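Local coordinates for acetyl-CoA acetyltransferase A (Ascaris suum, PDB 6BJA), which catalyses, as a thiolase, acetyl transfer between acetyl-CoA molecules, the reaction of an acetyl-CoA C-acetyltransferase, and binds coenzyme A, at the interface of chains A and B. Coordinates in Å, arbitrary orientation; residue numbers count along the deposited sequence, not the author numbering. Chains: chain A/B, Acetyl-CoA acetyltransferase A.

The interface of chains A and B. Residues chain A 24-25, 126, 128; chain B 134-135.
B:Arg134 reaches across this two-fold thiolase subunit interface to the backbone carbonyl of A:Ala128, gripping that one oxygen side-on through two hydrogen bonds. B:Arg134 NE lies 2.9 Å from A:Ala128 O, nearly along the C=O axis, while B:Arg134 NH2, 3.0 Å from that oxygen, comes from above the carbonyl plane. The oxygen sits in the guanidinium plane, an arrangement that should fix the rotation of the group. CG anti to the backbone N (chi1 -179°) sends the arginine chain out, and bends at chi2 and chi3 turn the guanidinium to the carbonyl; its length and paired N-H groups suit it to capture a main-chain acceptor, and the short methyl of A:Ala128 does not obstruct the approach. The two-fold repeats the contact with chains exchanged, probably helping to join the subunits; A:His355 of the active site is about 13 Å from the patch centre.

Within chain A, A:Ser126, in the 3-10 helix 125-127, positions A:Arg25 by hydrogen bonds. A:Arg25 NH1 donates to A:Ser126 O at 2.8 Å, and the short side chain lets hydroxyl A:Ser126 OG accept from A:Arg25 N, also at 2.8 Å.

B:Gly135, lacking a side chain, brings CA over one guanidinium face of A:Arg25, toward its rim. The aliphatic stems meet at A:Arg25 CD and B:Arg134 CG, 3.8 Å apart. A:Phe24 offers A:Arg25 CG a flat aromatic face and B:Arg134 CD its tip, CZ, at 4.1 Å.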
loop_
_atom_site.group_PDB
_atom_site.type_symbol
_atom_site.label_atom_id
_atom_site.label_comp_id
_atom_site.label_asym_id
_atom_site.label_seq_id
_atom_site.Cartn_x
_atom_site.Cartn_y
_atom_site.Cartn_z
ATOM N N PHE A 24 -7.647 -21.186 5.922
ATOM C CA PHE A 24 -7.062 -19.894 5.604
ATOM C C PHE A 24 -6.312 -19.276 6.776
ATOM O O PHE A 24 -6.859 -19.181 7.884
ATOM C CB PHE A 24 -8.203 -19.001 5.145
ATOM C CG PHE A 24 -7.808 -17.632 4.696
ATOM C CD1 PHE A 24 -6.912 -17.440 3.649
ATOM C CD2 PHE A 24 -8.406 -16.522 5.261
ATOM C CE1 PHE A 24 -6.594 -16.159 3.209
ATOM C CE2 PHE A 24 -8.100 -15.237 4.825
ATOM C CZ PHE A 24 -7.195 -15.060 3.800
ATOM N N ARG A 25 -5.069 -18.854 6.521
ATOM C CA ARG A 25 -4.211 -18.230 7.526
ATOM C C ARG A 25 -4.049 -19.142 8.735
ATOM O O ARG A 25 -4.087 -18.689 9.875
ATOM C CB ARG A 25 -4.770 -16.874 7.967
ATOM C CG ARG A 25 -5.047 -15.875 6.840
ATOM C CD ARG A 25 -3.785 -15.442 6.136
ATOM N NE ARG A 25 -2.798 -14.864 7.041
ATOM C CZ ARG A 25 -1.535 -14.598 6.722
ATOM N NH1 ARG A 25 -1.077 -14.822 5.491
ATOM N NH2 ARG A 25 -0.716 -14.100 7.644
ATOM N N SER A 126 -3.689 -18.465 1.542
ATOM C CA SER A 126 -3.183 -17.688 2.663
ATOM C C SER A 126 -2.192 -16.613 2.261
ATOM O O SER A 126 -2.041 -15.620 2.960
ATOM C CB SER A 126 -2.499 -18.603 3.670
ATOM O OG SER A 126 -3.440 -19.463 4.300
ATOM N N ALA A 128 -1.989 -15.122 -0.898
ATOM C CA ALA A 128 -2.430 -14.234 -1.972
ATOM C C ALA A 128 -2.370 -12.790 -1.479
ATOM O O ALA A 128 -2.896 -12.472 -0.406
ATOM C CB ALA A 128 -3.827 -14.603 -2.390
ATOM N N ARG B 134 -0.263 -10.431 2.434
ATOM C CA ARG B 134 -1.393 -10.782 3.267
ATOM C C ARG B 134 -0.923 -10.837 4.709
ATOM O O ARG B 134 0.243 -11.096 4.969
ATOM C CB ARG B 134 -1.970 -12.131 2.827
ATOM C CG ARG B 134 -3.200 -12.637 3.611
ATOM C CD ARG B 134 -4.514 -11.978 3.206
ATOM N NE ARG B 134 -4.671 -11.957 1.767
ATOM C CZ ARG B 134 -5.780 -11.649 1.114
ATOM N NH1 ARG B 134 -6.927 -11.361 1.747
ATOM N NH2 ARG B 134 -5.746 -11.678 -0.193
ATOM N N GLY B 135 -1.820 -10.581 5.644
ATOM C CA GLY B 135 -1.459 -10.698 7.045
ATOM C C GLY B 135 -0.884 -9.390 7.522
ATOM O O GLY B 135 -0.386 -8.592 6.718
#